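Side-chain contacts in FixK2 protein (Bradyrhizobium japonicum, PDB 4I2O), which binds DNA as a transcription factor of the CRP/FNR superfamily and probably regulates genes linked to nitrogen fixation: residues A162-E167 with M178-S183; R200-L205 with G209-S214. The protein carries 1 engineered substitution. One frame throughout, in Å; residues are numbered along the deposited sequence.

Contact 1: A162-E167 with M178-S183; sequences ATFLLE and MALPMS. Engineered in segment 178-183: S183 (natural residue Cys). With nucleotides of chain C.
F164 and M182 meet from opposite directions in a Met-aromatic contact, part of the hydrophobic core of the winged helix-turn-helix domain of the CRP/FNR family. Helix 157-172 faces the end of strand 177-179 and the loop that leads on to helix 184-191. M182 can be followed outward from its CB, which points at the helix. CG lies between the backbone N and the carbonyl carbon (chi1 77°), and the bend at chi2 brings SD into the plane of the F164 ring, at its edge, 4.0 Å from F164 CZ and 5.4 Å from the ring centroid. Chi3 then turns M182 CE, which stays 4.3 Å from F164 CZ. I187 of helix 184-191 packs against both residues. At the same ring edge L180 CD1 lies 4.2 Å from F164 CE2. M178 and L165 cross at about a right angle: the bend at chi3 of M178 sets its CE 3.8 Å from L165 CD2, while its SD rests 3.7 Å from the backbone O of L165. Beyond this seam the engineered S183 N-caps helix 184-191 by accepting a hydrogen bond from D186 N at OG, and its CB lies 3.5 Å from OP2 of DA7 of chain C.

Contact 2: R200-L205 with G209-S214; sequences RALSQL and GILGFS. With nucleotides of chain C.
L205 ends a run of apolar contacts joining the recognition helix of the helix-turn-helix motif, 195-207, to strand 211-213 of the wing sheet and the residue before it; the axes of segment 200-205 and of the strand run at 106°. Among these contacts, L205 CB meets L211 CD2 at 3.6 Å, the two side chains crossing at about a right angle, and L205 CD2 touches CD1 of I210. About one helical turn earlier, L202 CB sits at the edge of the F213 ring, 4.1 Å from CZ, while L211 CD1 lies over a face of that ring toward its rim. In the backbone, I210 N donates to L205 O at 2.9 Å, somewhat bent at 139°, where the chain leaves the helix through a Schellman motif with G209 at positive phi.

Two side chains of the helix, R200 and S203, reach the DNA. R200, extended from CG to NE, donates from NH1 to N7 of DG10 of chain C at 2.9 Å and from NH2 to O6 of the same base at 2.8 Å, a two-pronged reading of the guanine edge in the major groove. With R200 replaced by an alanine, guanine N7 and O6 would probably lose both donors, weakening base recognition. S203 OG approaches OP2 of DT9 of chain C, though the modelled separation is improbably short and its exact value doubtful. The C7 methyl of this thymine lies 3.6 Å above the R200 guanidinium plane.

Both contacts belong to the Crp-like helix-turn-helix domain, with their centres about 12 Å apart, and they follow in series along the chain, contact 1 closing before contact 2 opens. They reach the same three-stranded antiparallel sheet at its two outer strands, 177-179 and 211-213, with 218-221 between them. L165 of helix 157-172 joins the two: its CD1 lies 3.4 Å from L205 CD1 and also packs on L202 and L211. A continuous apolar core thus runs from helix 157-172 to the recognition helix 195-207. On the DNA side, 178-183 meets chain C at the backbone, whereas 200-205 meets it at base edges as well.

Contact 1: A162-E167 with M178-S183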
ATOM      1  N   ALA A 162       4.012 -11.284 -14.424  1.00 19.85           N
ATOM      2  CA  ALA A 162       5.431 -11.148 -14.698  1.00 20.34           C
ATOM      3  C   ALA A 162       6.096 -10.411 -13.534  1.00 20.46           C
ATOM      4  O   ALA A 162       7.207 -10.761 -13.140  1.00 20.92           O
ATOM      5  CB  ALA A 162       5.634 -10.389 -15.987  1.00 20.70           C
ATOM      6  N   THR A 163       5.426  -9.391 -12.992  1.00 16.42           N
ATOM      7  CA  THR A 163       6.014  -8.699 -11.805  1.00 16.86           C
ATOM      8  C   THR A 163       6.233  -9.715 -10.682  1.00 19.99           C
ATOM      9  O   THR A 163       7.303  -9.759 -10.074  1.00 18.96           O
ATOM     10  CB  THR A 163       5.100  -7.579 -11.295  1.00 18.48           C
ATOM     11  OG1 THR A 163       4.991  -6.659 -12.353  1.00 21.00           O
ATOM     12  CG2 THR A 163       5.770  -6.844 -10.072  1.00 18.82           C
ATOM     13  N   PHE A 164       5.208 -10.519 -10.411  1.00 16.94           N
ATOM     14  CA  PHE A 164       5.235 -11.495  -9.338  1.00 20.16           C
ATOM     15  C   PHE A 164       6.381 -12.465  -9.556  1.00 18.25           C
ATOM     16  O   PHE A 164       7.181 -12.742  -8.621  1.00 17.32           O
ATOM     17  CB  PHE A 164       3.908 -12.252  -9.290  1.00 17.37           C
ATOM     18  CG  PHE A 164       3.963 -13.513  -8.449  1.00 18.92           C
ATOM     19  CD1 PHE A 164       3.866 -13.408  -7.034  1.00 18.48           C
ATOM     20  CD2 PHE A 164       4.082 -14.751  -9.043  1.00 17.70           C
ATOM     21  CE1 PHE A 164       3.896 -14.534  -6.217  1.00 23.70           C
ATOM     22  CE2 PHE A 164       4.145 -15.948  -8.240  1.00 19.52           C
ATOM     23  CZ  PHE A 164       4.031 -15.818  -6.811  1.00 22.04           C
ATOM     24  N   LEU A 165       6.494 -13.051 -10.745  1.00 16.75           N
ATOM     25  CA  LEU A 165       7.593 -14.030 -11.001  1.00 18.77           C
ATOM     26  C   LEU A 165       8.982 -13.425 -10.803  1.00 20.55           C
ATOM     27  O   LEU A 165       9.886 -14.034 -10.227  1.00 21.11           O
ATOM     28  CB  LEU A 165       7.517 -14.515 -12.416  1.00 19.62           C
ATOM     29  CG  LEU A 165       6.332 -15.441 -12.679  1.00 19.76           C
ATOM     30  CD1 LEU A 165       6.061 -15.632 -14.205  1.00 21.24           C
ATOM     31  CD2 LEU A 165       6.458 -16.791 -11.921  1.00 19.07           C
ATOM     32  N   LEU A 166       9.178 -12.208 -11.280  1.00 19.12           N
ATOM     33  CA  LEU A 166      10.438 -11.524 -11.024  1.00 18.78           C
ATOM     34  C   LEU A 166      10.734 -11.225  -9.553  1.00 21.69           C
ATOM     35  O   LEU A 166      11.885 -11.347  -9.118  1.00 20.32           O
ATOM     36  CB  LEU A 166      10.527 -10.251 -11.873  1.00 21.14           C
ATOM     37  CG  LEU A 166      10.619 -10.454 -13.412  1.00 24.05           C
ATOM     38  CD1 LEU A 166      10.295  -9.099 -14.065  1.00 28.99           C
ATOM     39  CD2 LEU A 166      11.990 -10.940 -13.835  1.00 27.25           C
ATOM     40  N   GLU A 167       9.709 -10.809  -8.801  1.00 18.72           N
ATOM     41  CA  GLU A 167       9.864 -10.602  -7.360  1.00 17.26           C
ATOM     42  C   GLU A 167      10.244 -11.929  -6.682  1.00 20.17           C
ATOM     43  O   GLU A 167      11.171 -11.999  -5.823  1.00 17.81           O
ATOM     44  CB  GLU A 167       8.557 -10.070  -6.755  1.00 20.32           C
ATOM     45  CG  GLU A 167       8.725  -9.834  -5.260  1.00 19.42           C
ATOM     46  CD  GLU A 167       7.471  -9.402  -4.549  1.00 21.33           C
ATOM     47  OE1 GLU A 167       6.331  -9.541  -5.065  1.00 17.04           O
ATOM     48  OE2 GLU A 167       7.617  -8.903  -3.432  1.00 20.70           O
ATOM     49  N   MET A 178      12.866 -21.414  -8.677  1.00 25.76           N
ATOM     50  CA  MET A 178      11.982 -20.965  -7.610  1.00 24.73           C
ATOM     51  C   MET A 178      11.111 -22.121  -7.176  1.00 25.85           C
ATOM     52  O   MET A 178      10.344 -22.664  -7.986  1.00 29.37           O
ATOM     53  CB  MET A 178      11.010 -19.901  -8.193  1.00 24.32           C
ATOM     54  CG  MET A 178      11.718 -18.916  -8.981  1.00 31.94           C
ATOM     55  SD  MET A 178      10.622 -17.529  -9.274  1.00 29.81           S
ATOM     56  CE  MET A 178       9.814 -18.035 -10.778  1.00 24.67           C
ATOM     57  N   ALA A 179      11.169 -22.470  -5.908  1.00 22.85           N
ATOM     58  CA  ALA A 179      10.232 -23.442  -5.370  1.00 26.86           C
ATOM     59  C   ALA A 179       9.200 -22.603  -4.646  1.00 25.35           C
ATOM     60  O   ALA A 179       9.462 -22.050  -3.543  1.00 27.16           O
ATOM     61  CB  ALA A 179      10.930 -24.414  -4.406  1.00 30.91           C
ATOM     62  N   LEU A 180       8.053 -22.420  -5.273  1.00 23.07           N
ATOM     63  CA  LEU A 180       7.085 -21.451  -4.761  1.00 19.83           C
ATOM     64  C   LEU A 180       6.327 -22.160  -3.664  1.00 20.88           C
ATOM     65  O   LEU A 180       5.977 -23.359  -3.827  1.00 22.13           O
ATOM     66  CB  LEU A 180       6.082 -21.108  -5.876  1.00 20.36           C
ATOM     67  CG  LEU A 180       6.633 -20.157  -6.942  1.00 23.29           C
ATOM     68  CD1 LEU A 180       5.497 -19.937  -7.983  1.00 24.86           C
ATOM     69  CD2 LEU A 180       7.186 -18.838  -6.365  1.00 25.52           C
ATOM     70  N   PRO A 181       6.125 -21.496  -2.527  1.00 21.21           N
ATOM     71  CA  PRO A 181       5.465 -22.264  -1.447  1.00 22.96           C
ATOM     72  C   PRO A 181       3.952 -22.179  -1.479  1.00 22.64           C
ATOM     73  O   PRO A 181       3.325 -22.987  -0.753  1.00 24.17           O
ATOM     74  CB  PRO A 181       5.944 -21.582  -0.160  1.00 22.63           C
ATOM     75  CG  PRO A 181       6.159 -20.078  -0.621  1.00 25.23           C
ATOM     76  CD  PRO A 181       6.818 -20.286  -2.015  1.00 24.74           C
ATOM     77  N   MET A 182       3.365 -21.253  -2.261  1.00 20.19           N
ATOM     78  CA  MET A 182       1.950 -20.989  -2.198  1.00 21.38           C
ATOM     79  C   MET A 182       1.164 -21.477  -3.458  1.00 17.93           C
ATOM     80  O   MET A 182       1.753 -21.687  -4.566  1.00 21.81           O
ATOM     81  CB  MET A 182       1.764 -19.444  -1.987  1.00 18.09           C
ATOM     82  CG  MET A 182       1.983 -18.618  -3.275  1.00 19.32           C
ATOM     83  SD  MET A 182       3.649 -18.512  -3.908  1.00 20.76           S
ATOM     84  CE  MET A 182       4.497 -17.349  -2.819  1.00 22.77           C
ATOM     85  N   SER A 183      -0.145 -21.632  -3.262  1.00 19.10           N
ATOM     86  CA  SER A 183      -1.081 -22.085  -4.270  1.00 20.13           C
ATOM     87  C   SER A 183      -1.387 -21.002  -5.277  1.00 19.47           C
ATOM     88  O   SER A 183      -1.052 -19.834  -5.069  1.00 20.24           O
ATOM     89  CB  SER A 183      -2.408 -22.450  -3.583  1.00 24.88           C
ATOM     90  OG  SER A 183      -2.963 -21.248  -3.042  1.00 22.71           O
TER
ATOM     91  P    DA C   7      -1.937 -25.146  -6.907  1.00 27.86           P
ATOM     92  OP1  DA C   7      -0.507 -24.873  -6.640  1.00 29.71           O
ATOM     93  OP2  DA C   7      -2.985 -24.103  -6.608  1.00 26.38           O
ATOM     94  O5'  DA C   7      -2.170 -25.535  -8.422  1.00 26.98           O
ATOM     95  C5'  DA C   7      -1.337 -26.645  -9.033  1.00 28.61           C
ATOM     96  C4'  DA C   7      -1.854 -26.818 -10.469  1.00 27.68           C
ATOM     97  O4'  DA C   7      -3.144 -27.474 -10.407  1.00 29.37           O
ATOM     98  C3'  DA C   7      -2.030 -25.525 -11.241  1.00 29.44           C
ATOM     99  O3'  DA C   7      -1.043 -25.660 -12.318  1.00 24.92           O
ATOM    100  C2'  DA C   7      -3.502 -25.558 -11.766  1.00 26.26           C
ATOM    101  C1'  DA C   7      -3.852 -27.057 -11.554  1.00 27.71           C
ATOM    102  N9   DA C   7      -5.261 -27.229 -11.198  1.00 37.40           N
ATOM    103  C8   DA C   7      -5.932 -26.695 -10.127  1.00 34.55           C
ATOM    104  N7   DA C   7      -7.208 -27.038 -10.048  1.00 44.83           N
ATOM    105  C5   DA C   7      -7.383 -27.911 -11.136  1.00 40.96           C
ATOM    106  C6   DA C   7      -8.502 -28.597 -11.606  1.00 47.36           C
ATOM    107  N6   DA C   7      -9.663 -28.499 -10.935  1.00 47.36           N
ATOM    108  N1   DA C   7      -8.360 -29.405 -12.726  1.00 54.08           N
ATOM    109  C2   DA C   7      -7.123 -29.399 -13.294  1.00 53.25           C
ATOM    110  N3   DA C   7      -5.986 -28.731 -12.913  1.00 32.32           N
ATOM    111  C4   DA C   7      -6.199 -28.034 -11.838  1.00 35.62           C
TER

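Contact 2: R200-L205 with G209-S214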
ATOM      1  N   ARG A 200      -3.515 -19.250 -16.550  1.00 24.84           N
ATOM      2  CA  ARG A 200      -3.435 -19.004 -17.978  1.00 21.71           C
ATOM      3  C   ARG A 200      -2.212 -18.215 -18.371  1.00 20.06           C
ATOM      4  O   ARG A 200      -1.592 -18.504 -19.410  1.00 23.07           O
ATOM      5  CB  ARG A 200      -4.727 -18.249 -18.503  1.00 24.23           C
ATOM      6  CG  ARG A 200      -6.042 -18.973 -18.168  1.00 27.12           C
ATOM      7  CD  ARG A 200      -7.314 -18.198 -18.756  1.00 22.65           C
ATOM      8  NE  ARG A 200      -8.504 -18.465 -17.947  1.00 24.50           N
ATOM      9  CZ  ARG A 200      -9.215 -19.585 -18.020  1.00 25.69           C
ATOM     10  NH1 ARG A 200      -8.871 -20.569 -18.870  1.00 26.84           N
ATOM     11  NH2 ARG A 200     -10.270 -19.732 -17.225  1.00 26.28           N
ATOM     12  N   ALA A 201      -1.852 -17.217 -17.559  1.00 21.35           N
ATOM     13  CA  ALA A 201      -0.703 -16.388 -17.860  1.00 24.31           C
ATOM     14  C   ALA A 201       0.556 -17.244 -17.735  1.00 22.42           C
ATOM     15  O   ALA A 201       1.463 -17.178 -18.580  1.00 21.60           O
ATOM     16  CB  ALA A 201      -0.619 -15.204 -16.879  1.00 19.70           C
ATOM     17  N   LEU A 202       0.620 -18.053 -16.676  1.00 17.88           N
ATOM     18  CA  LEU A 202       1.768 -18.983 -16.520  1.00 23.31           C
ATOM     19  C   LEU A 202       1.840 -19.986 -17.663  1.00 27.10           C
ATOM     20  O   LEU A 202       2.926 -20.281 -18.178  1.00 24.96           O
ATOM     21  CB  LEU A 202       1.702 -19.714 -15.176  1.00 24.62           C
ATOM     22  CG  LEU A 202       1.860 -18.817 -13.977  1.00 21.99           C
ATOM     23  CD1 LEU A 202       1.593 -19.683 -12.712  1.00 22.35           C
ATOM     24  CD2 LEU A 202       3.299 -18.237 -13.913  1.00 22.52           C
ATOM     25  N   SER A 203       0.693 -20.511 -18.088  1.00 25.10           N
ATOM     26  CA  SER A 203       0.684 -21.405 -19.257  1.00 28.24           C
ATOM     27  C   SER A 203       1.221 -20.753 -20.510  1.00 26.56           C
ATOM     28  O   SER A 203       1.967 -21.350 -21.272  1.00 32.24           O
ATOM     29  CB  SER A 203      -0.718 -21.968 -19.549  1.00 29.69           C
ATOM     30  OG  SER A 203      -1.124 -22.923 -18.565  1.00 34.67           O
ATOM     31  N   GLN A 204       0.806 -19.512 -20.733  1.00 23.44           N
ATOM     32  CA  GLN A 204       1.279 -18.786 -21.877  1.00 23.23           C
ATOM     33  C   GLN A 204       2.792 -18.534 -21.838  1.00 27.57           C
ATOM     34  O   GLN A 204       3.456 -18.669 -22.883  1.00 30.07           O
ATOM     35  CB  GLN A 204       0.485 -17.455 -21.941  1.00 24.14           C
ATOM     36  CG  GLN A 204       0.764 -16.579 -23.133  1.00 34.73           C
ATOM     37  CD  GLN A 204      -0.080 -15.316 -23.070  1.00 45.26           C
ATOM     38  OE1 GLN A 204      -1.083 -15.269 -22.339  1.00 45.27           O
ATOM     39  NE2 GLN A 204       0.336 -14.277 -23.798  1.00 51.28           N
ATOM     40  N   LEU A 205       3.324 -18.177 -20.653  1.00 24.35           N
ATOM     41  CA  LEU A 205       4.776 -17.895 -20.502  1.00 24.48           C
ATOM     42  C   LEU A 205       5.560 -19.169 -20.763  1.00 25.97           C
ATOM     43  O   LEU A 205       6.633 -19.147 -21.404  1.00 28.09           O
ATOM     44  CB  LEU A 205       5.117 -17.331 -19.102  1.00 22.18           C
ATOM     45  CG  LEU A 205       4.457 -15.982 -18.795  1.00 25.41           C
ATOM     46  CD1 LEU A 205       4.593 -15.626 -17.260  1.00 20.05           C
ATOM     47  CD2 LEU A 205       5.113 -14.922 -19.698  1.00 27.21           C
ATOM     48  N   GLY A 209       8.316 -20.172 -23.971  1.00 35.82           N
ATOM     49  CA  GLY A 209       9.706 -20.491 -23.666  1.00 35.13           C
ATOM     50  C   GLY A 209      10.281 -19.573 -22.585  1.00 33.18           C
ATOM     51  O   GLY A 209      11.486 -19.614 -22.292  1.00 32.14           O
ATOM     52  N   ILE A 210       9.432 -18.752 -21.978  1.00 27.67           N
ATOM     53  CA  ILE A 210       9.917 -17.860 -20.924  1.00 25.25           C
ATOM     54  C   ILE A 210      10.181 -18.497 -19.572  1.00 30.37           C
ATOM     55  O   ILE A 210      11.104 -18.075 -18.862  1.00 30.59           O
ATOM     56  CB  ILE A 210       9.067 -16.572 -20.846  1.00 29.14           C
ATOM     57  CG1 ILE A 210       9.189 -15.831 -22.170  1.00 28.85           C
ATOM     58  CG2 ILE A 210       9.524 -15.666 -19.664  1.00 30.40           C
ATOM     59  CD1 ILE A 210       8.164 -14.654 -22.284  1.00 34.88           C
ATOM     60  N   LEU A 211       9.427 -19.530 -19.204  1.00 29.27           N
ATOM     61  CA  LEU A 211       9.735 -20.235 -17.978  1.00 26.75           C
ATOM     62  C   LEU A 211       9.654 -21.721 -18.221  1.00 31.05           C
ATOM     63  O   LEU A 211       9.085 -22.157 -19.217  1.00 28.68           O
ATOM     64  CB  LEU A 211       8.777 -19.850 -16.871  1.00 31.39           C
ATOM     65  CG  LEU A 211       7.279 -19.951 -17.070  1.00 33.67           C
ATOM     66  CD1 LEU A 211       6.730 -21.354 -16.717  1.00 32.59           C
ATOM     67  CD2 LEU A 211       6.618 -18.889 -16.210  1.00 26.45           C
ATOM     68  N   GLY A 212      10.211 -22.472 -17.290  1.00 25.87           N
ATOM     69  CA  GLY A 212      10.193 -23.932 -17.363  1.00 29.24           C
ATOM     70  C   GLY A 212       9.438 -24.360 -16.110  1.00 32.89           C
ATOM     71  O   GLY A 212       9.497 -23.643 -15.097  1.00 31.72           O
ATOM     72  N   PHE A 213       8.794 -25.537 -16.143  1.00 30.76           N
ATOM     73  CA  PHE A 213       8.155 -26.111 -14.947  1.00 28.51           C
ATOM     74  C   PHE A 213       8.774 -27.448 -14.611  1.00 33.75           C
ATOM     75  O   PHE A 213       9.172 -28.205 -15.500  1.00 36.82           O
ATOM     76  CB  PHE A 213       6.662 -26.412 -15.179  1.00 28.68           C
ATOM     77  CG  PHE A 213       5.771 -25.199 -15.186  1.00 25.37           C
ATOM     78  CD1 PHE A 213       5.544 -24.502 -14.017  1.00 26.78           C
ATOM     79  CD2 PHE A 213       5.094 -24.846 -16.329  1.00 34.61           C
ATOM     80  CE1 PHE A 213       4.678 -23.389 -14.018  1.00 27.88           C
ATOM     81  CE2 PHE A 213       4.233 -23.770 -16.339  1.00 38.66           C
ATOM     82  CZ  PHE A 213       4.043 -23.039 -15.168  1.00 32.00           C
ATOM     83  N   SER A 214       8.837 -27.746 -13.315  1.00 31.08           N
ATOM     84  CA  SER A 214       9.222 -29.075 -12.847  1.00 31.74           C
ATOM     85  C   SER A 214       8.157 -29.478 -11.838  1.00 36.89           C
ATOM     86  O   SER A 214       8.437 -29.693 -10.653  1.00 38.66           O
ATOM     87  CB  SER A 214      10.598 -29.051 -12.204  1.00 37.13           C
ATOM     88  OG  SER A 214      11.587 -29.136 -13.204  1.00 41.28           O
TER
ATOM     89  P    DG C  10      -7.737 -25.625 -24.218  1.00 43.95           P
ATOM     90  OP1  DG C  10      -7.513 -26.464 -25.412  1.00 46.64           O
ATOM     91  OP2  DG C  10      -7.218 -24.247 -24.133  1.00 42.63           O
ATOM     92  O5'  DG C  10      -9.310 -25.487 -23.964  1.00 41.72           O
ATOM     93  C5'  DG C  10     -10.098 -26.686 -23.858  1.00 44.01           C
ATOM     94  C4'  DG C  10     -11.524 -26.209 -23.605  1.00 46.18           C
ATOM     95  O4'  DG C  10     -11.646 -25.722 -22.231  1.00 37.36           O
ATOM     96  C3'  DG C  10     -12.037 -25.098 -24.541  1.00 46.50           C
ATOM     97  O3'  DG C  10     -13.275 -25.597 -24.986  1.00 45.29           O
ATOM     98  C2'  DG C  10     -12.193 -23.903 -23.618  1.00 42.91           C
ATOM     99  C1'  DG C  10     -12.468 -24.560 -22.275  1.00 37.19           C
ATOM    100  N9   DG C  10     -12.115 -23.744 -21.088  1.00 30.30           N
ATOM    101  C8   DG C  10     -10.896 -23.184 -20.746  1.00 27.94           C
ATOM    102  N7   DG C  10     -10.933 -22.540 -19.613  1.00 26.57           N
ATOM    103  C5   DG C  10     -12.238 -22.714 -19.154  1.00 26.85           C
ATOM    104  C6   DG C  10     -12.847 -22.276 -17.968  1.00 28.75           C
ATOM    105  O6   DG C  10     -12.306 -21.642 -17.048  1.00 28.72           O
ATOM    106  N1   DG C  10     -14.167 -22.694 -17.875  1.00 28.68           N
ATOM    107  C2   DG C  10     -14.827 -23.422 -18.846  1.00 32.87           C
ATOM    108  N2   DG C  10     -16.124 -23.707 -18.609  1.00 35.18           N
ATOM    109  N3   DG C  10     -14.248 -23.887 -19.959  1.00 30.55           N
ATOM    110  C4   DG C  10     -12.975 -23.456 -20.063  1.00 26.63           C
ATOM    111  P    DT C   9      -2.710 -26.109 -19.868  1.00 35.53           P
ATOM    112  OP1  DT C   9      -1.901 -27.012 -20.709  1.00 39.19           O
ATOM    113  OP2  DT C   9      -2.358 -24.679 -19.707  1.00 40.18           O
ATOM    114  O5'  DT C   9      -4.242 -26.069 -20.344  1.00 34.38           O
ATOM    115  C5'  DT C   9      -4.907 -27.342 -20.687  1.00 31.58           C
ATOM    116  C4'  DT C   9      -6.362 -26.955 -20.826  1.00 37.56           C
ATOM    117  O4'  DT C   9      -6.932 -26.467 -19.579  1.00 32.82           O
ATOM    118  C3'  DT C   9      -6.626 -25.827 -21.822  1.00 39.94           C
ATOM    119  O3'  DT C   9      -7.224 -26.476 -22.949  1.00 42.91           O
ATOM    120  C2'  DT C   9      -7.647 -24.942 -21.142  1.00 35.18           C
ATOM    121  C1'  DT C   9      -8.087 -25.738 -19.937  1.00 32.83           C
ATOM    122  N1   DT C   9      -8.477 -24.982 -18.699  1.00 28.97           N
ATOM    123  C2   DT C   9      -9.699 -25.324 -18.124  1.00 29.35           C
ATOM    124  O2   DT C   9     -10.491 -26.157 -18.604  1.00 31.53           O
ATOM    125  N3   DT C   9     -10.014 -24.656 -16.977  1.00 28.70           N
ATOM    126  C4   DT C   9      -9.230 -23.725 -16.327  1.00 28.00           C
ATOM    127  O4   DT C   9      -9.612 -23.206 -15.271  1.00 27.06           O
ATOM    128  C5   DT C   9      -7.960 -23.415 -16.950  1.00 24.73           C
ATOM    129  C7   DT C   9      -7.053 -22.378 -16.279  1.00 25.80           C
ATOM    130  C6   DT C   9      -7.622 -24.082 -18.069  1.00 27.83           C
TER